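Alcohol dehydrogenase (Thermus thermophilus, PDB 2EIH) binds zinc and probably works as an NAD-dependent oxidoreductase of the alcohol dehydrogenase family. Local coordinates at residues Gly26-Arg31 against Leu127-Leu132; Pro58-Ala63 against Thr120-Val125; Ala183-Lys188 against Lys308-Val313; Gly191-Ala196 against Gly211-Val216. All coordinates share one frame; numbering follows the deposited sequence.

Interaction 1: residues Gly26-Arg31 against Leu127-Leu132; sequences GPKEVR and LPEANL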
loop_
_atom_site.group_PDB
_atom_site.type_symbol
_atom_site.label_atom_id
_atom_site.label_comp_id
_atom_site.label_asym_id
_atom_site.label_seq_id
_atom_site.Cartn_x
_atom_site.Cartn_y
_atom_site.Cartn_z
ATOM N N GLY A 26 10.612 28.869 -24.893
ATOM C CA GLY A 26 9.227 29.101 -25.241
ATOM C C GLY A 26 8.485 29.868 -24.160
ATOM O O GLY A 26 9.098 30.565 -23.351
ATOM N N PRO A 27 7.149 29.748 -24.116
ATOM C CA PRO A 27 6.328 30.443 -23.122
ATOM C C PRO A 27 6.614 30.030 -21.681
ATOM O O PRO A 27 6.935 30.874 -20.836
ATOM C CB PRO A 27 4.908 30.099 -23.557
ATOM C CG PRO A 27 5.068 28.728 -24.137
ATOM C CD PRO A 27 6.316 28.882 -24.969
ATOM N N LYS A 28 6.491 28.736 -21.402
ATOM C CA LYS A 28 6.734 28.223 -20.064
ATOM C C LYS A 28 8.068 27.503 -20.017
ATOM O O LYS A 28 8.236 26.531 -19.288
ATOM C CB LYS A 28 5.615 27.266 -19.648
ATOM C CG LYS A 28 4.382 27.960 -19.091
ATOM C CD LYS A 28 3.317 26.950 -18.707
ATOM C CE LYS A 28 2.231 27.587 -17.857
ATOM N NZ LYS A 28 1.590 28.748 -18.535
ATOM N N GLU A 29 9.024 27.992 -20.794
ATOM C CA GLU A 29 10.337 27.380 -20.835
ATOM C C GLU A 29 11.421 28.299 -20.314
ATOM O O GLU A 29 11.220 29.503 -20.180
ATOM C CB GLU A 29 10.660 26.954 -22.261
ATOM C CG GLU A 29 9.896 25.745 -22.710
ATOM C CD GLU A 29 10.205 25.384 -24.134
ATOM O OE1 GLU A 29 9.871 24.251 -24.543
ATOM O OE2 GLU A 29 10.780 26.242 -24.841
ATOM N N VAL A 30 12.576 27.713 -20.022
ATOM C CA VAL A 30 13.710 28.463 -19.513
ATOM C C VAL A 30 15.010 27.933 -20.107
ATOM O O VAL A 30 15.151 26.737 -20.333
ATOM C CB VAL A 30 13.740 28.414 -17.950
ATOM C CG1 VAL A 30 13.592 26.979 -17.485
ATOM C CG2 VAL A 30 15.025 29.035 -17.426
ATOM N N ARG A 31 15.938 28.842 -20.393
ATOM C CA ARG A 31 17.231 28.470 -20.948
ATOM C C ARG A 31 18.242 28.492 -19.822
ATOM O O ARG A 31 18.376 29.484 -19.107
ATOM C CB ARG A 31 17.673 29.443 -22.044
ATOM C CG ARG A 31 19.072 29.162 -22.604
ATOM C CD ARG A 31 19.369 30.014 -23.824
ATOM N NE ARG A 31 19.628 31.410 -23.497
ATOM C CZ ARG A 31 19.169 32.432 -24.210
ATOM N NH1 ARG A 31 18.422 32.214 -25.284
ATOM N NH2 ARG A 31 19.461 33.674 -23.856
ATOM N N LEU A 127 14.673 23.916 -21.507
ATOM C CA LEU A 127 13.713 22.888 -21.105
ATOM C C LEU A 127 12.530 23.507 -20.364
ATOM O O LEU A 127 12.565 24.683 -19.998
ATOM C CB LEU A 127 14.383 21.800 -20.251
ATOM C CG LEU A 127 15.282 22.082 -19.056
ATOM C CD1 LEU A 127 15.336 20.855 -18.174
ATOM C CD2 LEU A 127 16.670 22.462 -19.528
ATOM N N PRO A 128 11.451 22.734 -20.161
ATOM C CA PRO A 128 10.281 23.269 -19.456
ATOM C C PRO A 128 10.559 23.602 -17.985
ATOM O O PRO A 128 11.335 22.919 -17.326
ATOM C CB PRO A 128 9.235 22.166 -19.631
ATOM C CG PRO A 128 10.056 20.923 -19.769
ATOM C CD PRO A 128 11.203 21.365 -20.647
ATOM N N GLU A 129 9.924 24.652 -17.473
ATOM C CA GLU A 129 10.128 25.057 -16.078
ATOM C C GLU A 129 9.869 23.927 -15.088
ATOM O O GLU A 129 10.305 23.993 -13.942
ATOM C CB GLU A 129 9.239 26.264 -15.718
ATOM C CG GLU A 129 7.732 26.015 -15.864
ATOM C CD GLU A 129 6.879 27.177 -15.355
ATOM O OE1 GLU A 129 5.650 27.157 -15.600
ATOM O OE2 GLU A 129 7.426 28.098 -14.701
ATOM N N ALA A 130 9.160 22.897 -15.538
ATOM C CA ALA A 130 8.836 21.758 -14.688
ATOM C C ALA A 130 10.027 20.811 -14.524
ATOM O O ALA A 130 10.023 19.935 -13.651
ATOM C CB ALA A 130 7.647 20.991 -15.263
ATOM N N ASN A 131 11.046 20.988 -15.355
ATOM C CA ASN A 131 12.207 20.121 -15.301
ATOM C C ASN A 131 13.430 20.806 -14.721
ATOM O O ASN A 131 14.556 20.428 -15.022
ATOM C CB ASN A 131 12.510 19.593 -16.706
ATOM C CG ASN A 131 11.307 18.958 -17.362
ATOM O OD1 ASN A 131 11.402 18.419 -18.461
ATOM N ND2 ASN A 131 10.165 19.028 -16.701
ATOM N N LEU A 132 13.193 21.798 -13.873
ATOM C CA LEU A 132 14.260 22.551 -13.240
ATOM C C LEU A 132 14.085 22.597 -11.725
ATOM O O LEU A 132 13.013 22.947 -11.233
ATOM C CB LEU A 132 14.255 23.979 -13.769
ATOM C CG LEU A 132 15.491 24.489 -14.494
ATOM C CD1 LEU A 132 15.821 23.582 -15.651
ATOM C CD2 LEU A 132 15.243 25.906 -14.947
#
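Val30 sets its CG1 between the backbone N and the carbonyl carbon (chi1 49°), and this branch meets Leu132 tip to tip: CG1 of Val30 lies 3.2 Å from CD2 of Leu132, a spacing so short that it is doubtful in detail. Glu129 places its CG in the same kind of position (chi1 60°) and runs extended across the side chain of Lys28, with OE1 of Glu129 3.8 Å from CG of Lys28. Because NZ of Lys28 stays 5.3 Å from that oxygen, no salt bridge forms. The backbones pair antiparallel. Val30 N bonds to Leu127 O at 3.0 Å, and Leu127 N returns a bond to Val30 O at 3.1 Å. Next comes the non-hydrogen-bonded pair Glu29 and Pro128, a site that suits proline, which has no N-H. Beyond it Glu129 N reaches Lys28 O at 3.1 Å, almost straight at 170°. Glu29 brings its CG to 4.1 Å from CA of Pro128, while its OE2 takes the N-H of Gly26 at 2.6 Å. An alanine here would probably leave Gly26 N without that acceptor and free the turn entering strand 29-38 to shift. Glu129 also packs on Arg95 of the second subunit. In this GroES-like domain the strand pair is fixed by three backbone bonds, with Val30 and Leu132 as apolar packing beside them; Lys28 and Glu129, whose charges do not touch, probably add only a diffuse attraction.

Interaction 2: residues Pro58-Ala63 against Thr120-Val125; sequences PHVLGA and TYAEYV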
loop_
_atom_site.group_PDB
_atom_site.type_symbol
_atom_site.label_atom_id
_atom_site.label_comp_id
_atom_site.label_asym_id
_atom_site.label_seq_id
_atom_site.Cartn_x
_atom_site.Cartn_y
_atom_site.Cartn_z
ATOM N N PRO A 58 23.035 16.787 -36.600
ATOM C CA PRO A 58 23.785 16.409 -35.397
ATOM C C PRO A 58 22.921 16.381 -34.136
ATOM O O PRO A 58 21.901 17.060 -34.058
ATOM C CB PRO A 58 24.877 17.473 -35.340
ATOM C CG PRO A 58 24.171 18.682 -35.840
ATOM C CD PRO A 58 23.415 18.141 -37.046
ATOM N N HIS A 59 23.345 15.599 -33.149
ATOM C CA HIS A 59 22.619 15.478 -31.893
ATOM C C HIS A 59 23.497 15.797 -30.689
ATOM O O HIS A 59 24.669 15.425 -30.640
ATOM C CB HIS A 59 22.056 14.062 -31.746
ATOM C CG HIS A 59 21.359 13.826 -30.449
ATOM N ND1 HIS A 59 20.257 14.560 -30.056
ATOM C CD2 HIS A 59 21.602 12.946 -29.450
ATOM C CE1 HIS A 59 19.855 14.136 -28.867
ATOM N NE2 HIS A 59 20.654 13.159 -28.480
ATOM N N VAL A 60 22.916 16.492 -29.716
ATOM C CA VAL A 60 23.630 16.839 -28.499
ATOM C C VAL A 60 23.177 15.900 -27.392
ATOM O O VAL A 60 22.019 15.917 -26.991
ATOM C CB VAL A 60 23.340 18.283 -28.057
ATOM C CG1 VAL A 60 24.140 18.616 -26.790
ATOM C CG2 VAL A 60 23.701 19.240 -29.172
ATOM N N LEU A 61 24.097 15.087 -26.895
ATOM C CA LEU A 61 23.778 14.157 -25.836
ATOM C C LEU A 61 23.699 14.914 -24.510
ATOM O O LEU A 61 23.886 16.131 -24.473
ATOM C CB LEU A 61 24.869 13.087 -25.766
ATOM C CG LEU A 61 25.149 12.295 -27.050
ATOM C CD1 LEU A 61 26.393 11.414 -26.863
ATOM C CD2 LEU A 61 23.945 11.425 -27.405
ATOM N N GLY A 62 23.425 14.190 -23.425
ATOM C CA GLY A 62 23.365 14.814 -22.113
ATOM C C GLY A 62 22.013 14.888 -21.424
ATOM O O GLY A 62 21.142 15.675 -21.813
ATOM N N ALA A 63 21.833 14.074 -20.387
ATOM C CA ALA A 63 20.581 14.084 -19.641
ATOM C C ALA A 63 20.774 14.849 -18.329
ATOM O O ALA A 63 19.927 15.650 -17.931
ATOM C CB ALA A 63 20.110 12.645 -19.370
ATOM N N THR A 120 22.571 18.122 -22.444
ATOM C CA THR A 120 23.471 18.988 -21.700
ATOM C C THR A 120 24.925 19.123 -22.144
ATOM O O THR A 120 25.685 19.817 -21.491
ATOM C CB THR A 120 23.433 18.607 -20.192
ATOM O OG1 THR A 120 23.799 17.229 -20.023
ATOM C CG2 THR A 120 22.027 18.827 -19.640
ATOM N N TYR A 121 25.319 18.479 -23.239
ATOM C CA TYR A 121 26.702 18.595 -23.719
ATOM C C TYR A 121 26.923 19.917 -24.468
ATOM O O TYR A 121 27.563 19.939 -25.524
ATOM C CB TYR A 121 27.048 17.476 -24.688
ATOM C CG TYR A 121 27.284 16.102 -24.079
ATOM C CD1 TYR A 121 26.547 15.644 -22.983
ATOM C CD2 TYR A 121 28.147 15.210 -24.701
ATOM C CE1 TYR A 121 26.663 14.324 -22.539
ATOM C CE2 TYR A 121 28.278 13.898 -24.275
ATOM C CZ TYR A 121 27.530 13.454 -23.204
ATOM O OH TYR A 121 27.621 12.143 -22.831
ATOM N N ALA A 122 26.394 21.011 -23.930
ATOM C CA ALA A 122 26.544 22.334 -24.531
ATOM C C ALA A 122 26.562 23.402 -23.446
ATOM O O ALA A 122 26.372 23.103 -22.274
ATOM C CB ALA A 122 25.401 22.589 -25.499
ATOM N N GLU A 123 26.782 24.643 -23.854
ATOM C CA GLU A 123 26.817 25.763 -22.933
ATOM C C GLU A 123 25.417 26.233 -22.555
ATOM O O GLU A 123 25.255 26.978 -21.606
ATOM C CB GLU A 123 27.605 26.937 -23.546
ATOM C CG GLU A 123 29.081 26.656 -23.825
ATOM C CD GLU A 123 29.767 27.798 -24.553
ATOM O OE1 GLU A 123 29.247 28.239 -25.603
ATOM O OE2 GLU A 123 30.837 28.256 -24.089
ATOM N N TYR A 124 24.410 25.816 -23.313
ATOM C CA TYR A 124 23.039 26.214 -23.030
ATOM C C TYR A 124 22.051 25.125 -23.391
ATOM O O TYR A 124 22.288 24.324 -24.290
ATOM C CB TYR A 124 22.655 27.480 -23.807
ATOM C CG TYR A 124 23.526 28.667 -23.522
ATOM C CD1 TYR A 124 24.728 28.862 -24.211
ATOM C CD2 TYR A 124 23.159 29.599 -22.547
ATOM C CE1 TYR A 124 25.543 29.956 -23.924
ATOM C CE2 TYR A 124 23.973 30.688 -22.260
ATOM C CZ TYR A 124 25.159 30.860 -22.955
ATOM O OH TYR A 124 25.959 31.944 -22.672
ATOM N N VAL A 125 20.932 25.099 -22.687
ATOM C CA VAL A 125 19.925 24.112 -22.974
ATOM C C VAL A 125 18.601 24.726 -22.552
ATOM O O VAL A 125 18.532 25.485 -21.588
ATOM C CB VAL A 125 20.222 22.773 -22.218
ATOM C CG1 VAL A 125 20.020 22.954 -20.723
ATOM C CG2 VAL A 125 19.343 21.652 -22.768
#
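Leu61 lays its CB over one face of the Tyr121 ring, in a buried contact of the GroES-like domain where the chain leaving strand 59-60 meets the turn before strand 124-128. The evidence for a CH-pi contact is clear: CB of Leu61 is 3.7 Å from the centroid of the Tyr121 ring and 11° off its normal. Tyr121 has CG anti to its carbonyl carbon (chi1 -75°), which carries the ring along the Leu61-Gly62 peptide and brings CE1 of Tyr121 to 3.4 Å from N of Gly62. At the far end of the ring, OH of Tyr121 is hydrogen-bonded to Asp43 and His326. The side chains of Val60 and Tyr121 run antiparallel alongside one another, CG1 of Val60 3.8 Å from CB of Tyr121. The backbones are joined too: Tyr121 N bonds to Leu61 O at 3.0 Å. Gly62 permits this closeness, since a CB on it would point toward 120-125 and collide with Thr120 N. Thr120 turns OG1 to 3.2 Å from CA of Gly62, and the same hydroxyl is hydrogen-bonded to Asp64 O. Thr120 N bonds to Gly62 O at 2.9 Å, the donor standing above the carbonyl plane, 39° out of it.

Interaction 3: residues Ala183-Lys188 against Lys308-Val313; sequences AIQIAK and KLKPVV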
loop_
_atom_site.group_PDB
_atom_site.type_symbol
_atom_site.label_atom_id
_atom_site.label_comp_id
_atom_site.label_asym_id
_atom_site.label_seq_id
_atom_site.Cartn_x
_atom_site.Cartn_y
_atom_site.Cartn_z
ATOM N N ALA A 183 22.222 3.984 -4.382
ATOM C CA ALA A 183 21.443 2.926 -3.742
ATOM C C ALA A 183 21.945 2.550 -2.358
ATOM O O ALA A 183 21.163 2.218 -1.468
ATOM C CB ALA A 183 21.407 1.688 -4.624
ATOM N N ILE A 184 23.251 2.584 -2.166
ATOM C CA ILE A 184 23.795 2.240 -0.863
ATOM C C ILE A 184 23.355 3.275 0.175
ATOM O O ILE A 184 22.929 2.917 1.279
ATOM C CB ILE A 184 25.334 2.131 -0.949
ATOM C CG1 ILE A 184 25.678 0.935 -1.848
ATOM C CG2 ILE A 184 25.935 1.961 0.442
ATOM C CD1 ILE A 184 27.132 0.758 -2.151
ATOM N N GLN A 185 23.432 4.551 -0.201
ATOM C CA GLN A 185 23.054 5.669 0.671
ATOM C C GLN A 185 21.543 5.786 0.913
ATOM O O GLN A 185 21.106 6.073 2.024
ATOM C CB GLN A 185 23.575 6.995 0.087
ATOM C CG GLN A 185 25.091 7.074 -0.033
ATOM C CD GLN A 185 25.576 8.383 -0.615
ATOM O OE1 GLN A 185 25.552 9.419 0.046
ATOM N NE2 GLN A 185 26.008 8.344 -1.867
ATOM N N ILE A 186 20.744 5.587 -0.130
ATOM C CA ILE A 186 19.305 5.685 0.038
ATOM C C ILE A 186 18.872 4.514 0.912
ATOM O O ILE A 186 18.050 4.672 1.820
ATOM C CB ILE A 186 18.595 5.657 -1.322
ATOM C CG1 ILE A 186 18.924 6.954 -2.071
ATOM C CG2 ILE A 186 17.099 5.521 -1.131
ATOM C CD1 ILE A 186 18.483 6.993 -3.489
ATOM N N ALA A 187 19.450 3.345 0.639
ATOM C CA ALA A 187 19.158 2.140 1.406
ATOM C C ALA A 187 19.375 2.393 2.898
ATOM O O ALA A 187 18.500 2.099 3.717
ATOM C CB ALA A 187 20.051 0.993 0.945
ATOM N N LYS A 188 20.543 2.925 3.250
ATOM C CA LYS A 188 20.840 3.208 4.649
ATOM C C LYS A 188 19.878 4.261 5.199
ATOM O O LYS A 188 19.423 4.166 6.341
ATOM C CB LYS A 188 22.278 3.701 4.798
ATOM C CG LYS A 188 23.327 2.621 4.556
ATOM C CD LYS A 188 23.258 1.528 5.607
ATOM C CE LYS A 188 23.403 2.110 7.006
ATOM N NZ LYS A 188 23.386 1.037 8.033
ATOM N N LYS A 308 22.647 13.927 4.132
ATOM C CA LYS A 308 22.288 12.533 4.382
ATOM C C LYS A 308 22.517 11.695 3.126
ATOM O O LYS A 308 22.599 10.469 3.192
ATOM C CB LYS A 308 20.831 12.445 4.820
ATOM C CG LYS A 308 20.579 13.049 6.197
ATOM C CD LYS A 308 19.092 13.044 6.527
ATOM C CE LYS A 308 18.816 13.463 7.960
ATOM N NZ LYS A 308 17.352 13.467 8.240
ATOM N N LEU A 309 22.626 12.376 1.992
ATOM C CA LEU A 309 22.862 11.727 0.717
ATOM C C LEU A 309 23.877 12.571 -0.029
ATOM O O LEU A 309 23.786 13.798 -0.015
ATOM C CB LEU A 309 21.578 11.678 -0.101
ATOM C CG LEU A 309 20.420 10.795 0.356
ATOM C CD1 LEU A 309 19.266 10.988 -0.604
ATOM C CD2 LEU A 309 20.849 9.336 0.385
ATOM N N LYS A 310 24.854 11.954 -0.675
ATOM C CA LYS A 310 25.812 12.776 -1.409
ATOM C C LYS A 310 26.296 12.140 -2.695
ATOM O O LYS A 310 26.512 10.930 -2.760
ATOM C CB LYS A 310 26.999 13.126 -0.520
ATOM C CG LYS A 310 27.782 11.952 -0.002
ATOM C CD LYS A 310 28.856 12.430 0.941
ATOM C CE LYS A 310 29.836 11.326 1.264
ATOM N NZ LYS A 310 30.872 11.794 2.234
ATOM N N PRO A 311 26.467 12.950 -3.744
ATOM C CA PRO A 311 26.930 12.415 -5.020
ATOM C C PRO A 311 28.411 12.098 -4.956
ATOM O O PRO A 311 29.141 12.671 -4.156
ATOM C CB PRO A 311 26.650 13.558 -5.979
ATOM C CG PRO A 311 27.043 14.740 -5.138
ATOM C CD PRO A 311 26.303 14.412 -3.832
ATOM N N VAL A 312 28.853 11.193 -5.811
ATOM C CA VAL A 312 30.252 10.839 -5.846
ATOM C C VAL A 312 30.818 11.115 -7.228
ATOM O O VAL A 312 30.517 10.415 -8.192
ATOM C CB VAL A 312 30.434 9.371 -5.456
ATOM C CG1 VAL A 312 31.874 8.943 -5.671
ATOM C CG2 VAL A 312 30.040 9.189 -3.992
ATOM N N VAL A 313 31.617 12.171 -7.320
ATOM C CA VAL A 313 32.243 12.560 -8.580
ATOM C C VAL A 313 33.555 11.797 -8.747
ATOM O O VAL A 313 34.512 12.036 -8.015
ATOM C CB VAL A 313 32.545 14.077 -8.607
ATOM C CG1 VAL A 313 33.196 14.448 -9.934
ATOM C CG2 VAL A 313 31.256 14.868 -8.407
HETATM O O HOH W 1 22.499 7.808 3.870
#
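Lys308 meets Gln185 through a water, which donates to both backbone carbonyls, 2.7 Å from Lys308 O and 2.9 Å from Gln185 O. The side chain of Lys308 takes no part in the contact; its NZ forms a salt bridge with Glu306. Leu309 follows with its CG anti to the carbonyl carbon (chi1 -68°), an orientation that brings CD2 against the helix. This methyl sits 3.6 Å from CB of Gln185, and the same CD2 of Leu309 is 3.9 Å from CG1 of Ile186, the two side chains crossing at a slant. Leu309 also packs on Phe303 and Val304 of helix 297-306, while Ile186 is covered by helix 148-161. Lys310 is gripped by its backbone. Its N-H reaches OE1 of Gln185 at 2.7 Å, tilted 30° from the amide carbonyl plane, and its carbonyl O receives NE2 of Gln185 at 2.8 Å, lying in the amide plane to within 7°. The aliphatic part of Lys310 adds CG at 3.4 Å from OE1 of Gln185. Pro311 turns away onto helix 141-146, and Val312 bonds through its backbone to Lys337, where the chain re-enters the sheet of strands 313-318 and 337-341. Helix 180-189 of the Rossmann-type domain is joined to the connection running back to the sheet of the GroES-like half. The carboxamide of Gln185 serves the N-H and C=O of one residue, much as a neighbouring strand would, and NE2 also bonds to Val181 O. The partners on both ends of this buried amide are consistent with its modelled flip and would hold its rotation, with no charge taking part.

Interaction 4: residues Gly191-Ala196 against Gly211-Val216; sequences GARVIA and GADETV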
loop_
_atom_site.group_PDB
_atom_site.type_symbol
_atom_site.label_atom_id
_atom_site.label_comp_id
_atom_site.label_asym_id
_atom_site.label_seq_id
_atom_site.Cartn_x
_atom_site.Cartn_y
_atom_site.Cartn_z
ATOM N N GLY A 191 16.926 2.862 6.787
ATOM C CA GLY A 191 17.132 1.915 7.868
ATOM C C GLY A 191 17.590 0.503 7.587
ATOM O O GLY A 191 17.451 -0.368 8.442
ATOM N N ALA A 192 18.134 0.259 6.404
ATOM C CA ALA A 192 18.590 -1.086 6.068
ATOM C C ALA A 192 20.035 -1.341 6.483
ATOM O O ALA A 192 20.767 -0.430 6.878
ATOM C CB ALA A 192 18.450 -1.325 4.576
ATOM N N ARG A 193 20.423 -2.607 6.403
ATOM C CA ARG A 193 21.783 -3.026 6.698
ATOM C C ARG A 193 22.282 -3.370 5.307
ATOM O O ARG A 193 21.842 -4.357 4.707
ATOM C CB ARG A 193 21.783 -4.272 7.571
ATOM C CG ARG A 193 22.996 -4.401 8.464
ATOM C CD ARG A 193 22.738 -5.466 9.503
ATOM N NE ARG A 193 22.721 -6.779 8.878
ATOM C CZ ARG A 193 23.809 -7.518 8.698
ATOM N NH1 ARG A 193 24.988 -7.063 9.114
ATOM N NH2 ARG A 193 23.729 -8.690 8.078
ATOM N N VAL A 194 23.184 -2.548 4.782
ATOM C CA VAL A 194 23.686 -2.764 3.437
ATOM C C VAL A 194 24.905 -3.642 3.296
ATOM O O VAL A 194 25.881 -3.495 4.014
ATOM C CB VAL A 194 24.019 -1.436 2.734
ATOM C CG1 VAL A 194 24.613 -1.729 1.363
ATOM C CG2 VAL A 194 22.774 -0.582 2.619
ATOM N N ILE A 195 24.823 -4.555 2.345
ATOM C CA ILE A 195 25.917 -5.437 2.030
ATOM C C ILE A 195 26.223 -5.057 0.588
ATOM O O ILE A 195 25.352 -5.170 -0.271
ATOM C CB ILE A 195 25.502 -6.926 2.092
ATOM C CG1 ILE A 195 24.953 -7.275 3.465
ATOM C CG2 ILE A 195 26.683 -7.800 1.792
ATOM C CD1 ILE A 195 23.468 -6.836 3.695
ATOM N N ALA A 196 27.432 -4.579 0.315
ATOM C CA ALA A 196 27.782 -4.183 -1.051
ATOM C C ALA A 196 28.835 -5.101 -1.667
ATOM O O ALA A 196 29.736 -5.569 -0.976
ATOM C CB ALA A 196 28.283 -2.741 -1.057
ATOM N N GLY A 211 28.632 3.831 3.584
ATOM C CA GLY A 211 27.598 3.357 4.489
ATOM C C GLY A 211 27.382 1.858 4.430
ATOM O O GLY A 211 26.647 1.299 5.244
ATOM N N ALA A 212 28.009 1.199 3.461
ATOM C CA ALA A 212 27.876 -0.247 3.332
ATOM C C ALA A 212 28.358 -0.919 4.623
ATOM O O ALA A 212 29.524 -0.790 5.016
ATOM C CB ALA A 212 28.685 -0.743 2.144
ATOM N N ASP A 213 27.455 -1.639 5.277
ATOM C CA ASP A 213 27.783 -2.315 6.521
ATOM C C ASP A 213 28.661 -3.550 6.325
ATOM O O ASP A 213 29.470 -3.889 7.185
ATOM C CB ASP A 213 26.496 -2.721 7.241
ATOM C CG ASP A 213 25.590 -1.547 7.508
ATOM O OD1 ASP A 213 25.997 -0.648 8.272
ATOM O OD2 ASP A 213 24.473 -1.514 6.943
ATOM N N GLU A 214 28.501 -4.208 5.186
ATOM C CA GLU A 214 29.247 -5.417 4.892
ATOM C C GLU A 214 29.708 -5.386 3.430
ATOM O O GLU A 214 29.092 -4.731 2.588
ATOM C CB GLU A 214 28.336 -6.624 5.144
ATOM C CG GLU A 214 28.852 -7.668 6.137
ATOM C CD GLU A 214 29.362 -7.083 7.443
ATOM O OE1 GLU A 214 30.499 -6.561 7.435
ATOM O OE2 GLU A 214 28.633 -7.138 8.469
ATOM N N THR A 215 30.791 -6.093 3.125
ATOM C CA THR A 215 31.305 -6.125 1.763
ATOM C C THR A 215 31.626 -7.537 1.297
ATOM O O THR A 215 32.046 -8.379 2.083
ATOM C CB THR A 215 32.568 -5.251 1.630
ATOM O OG1 THR A 215 33.464 -5.536 2.711
ATOM C CG2 THR A 215 32.195 -3.774 1.660
ATOM N N VAL A 216 31.413 -7.788 0.012
ATOM C CA VAL A 216 31.691 -9.096 -0.567
ATOM C C VAL A 216 32.327 -8.919 -1.936
ATOM O O VAL A 216 31.987 -7.997 -2.671
ATOM C CB VAL A 216 30.409 -9.931 -0.726
ATOM C CG1 VAL A 216 30.719 -11.219 -1.462
ATOM C CG2 VAL A 216 29.810 -10.233 0.640
#
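Arg193 holds its guanidinium with OE2 of Glu214 at the edge, near the guanidinium plane, in a long salt bridge of 3.7 Å from NH1 of Arg193; the Glu214 carboxylate is turned 57° against it. The Asp213 carboxylate is almost parallel to the guanidinium, the planes 16° apart, yet it touches the aliphatic part of Arg193, OD2 of Asp213 lying 3.6 Å from CG of Arg193. NE of Arg193 is in a salt bridge with Asp169 and NH2 is hydrogen-bonded to Leu230 O. Asp213 OD2 accepts Val194 N at 2.7 Å on its anti lone pair, and makes a salt bridge with Lys188. An alanine here would probably leave Val194 N and the Lys188 ammonium without this shared acceptor. Parallel pairing follows: Glu214 N to Val194 O at 3.0 Å, Ala196 N to Glu214 O at 2.8 Å, and Val216 N to Ala196 O at 3.0 Å. Ile195 and Glu214 share one face, CG1 of Ile195 3.8 Å from CB of Glu214. On the face of Ala196 and Thr215, CB of Ala196 is 3.8 Å from CB of Ala212, and helix 201-210 covers them. Strand 193-198, that helix and edge strand 214-217 form a beta-alpha-beta crossover of the Rossmann fold.

In the fold
Interactions 1 and 2 belong to the GroES-like half and share strand 124-128, touching where Arg31 packs on Tyr124 and Val125. Interactions 3 and 4 lie in or beside the Rossmann-type half, with centres 12 Å apart, and are tied by the salt bridge of Lys188 with Asp213. Interactions 1 and 4, at centres 39 Å apart, stand on opposite sides of the chain's centre. Chemistry follows place: interaction 1, partly buried, pairs antiparallel strands and includes an exposed Lys28 beside a buried Glu129, whereas interaction 4 is largely buried and parallel, its charged groups at the more open edge strand, one pair being long. Buried interactions 2 and 3 lack paired strands and use, respectively, an aromatic face and a carboxamide.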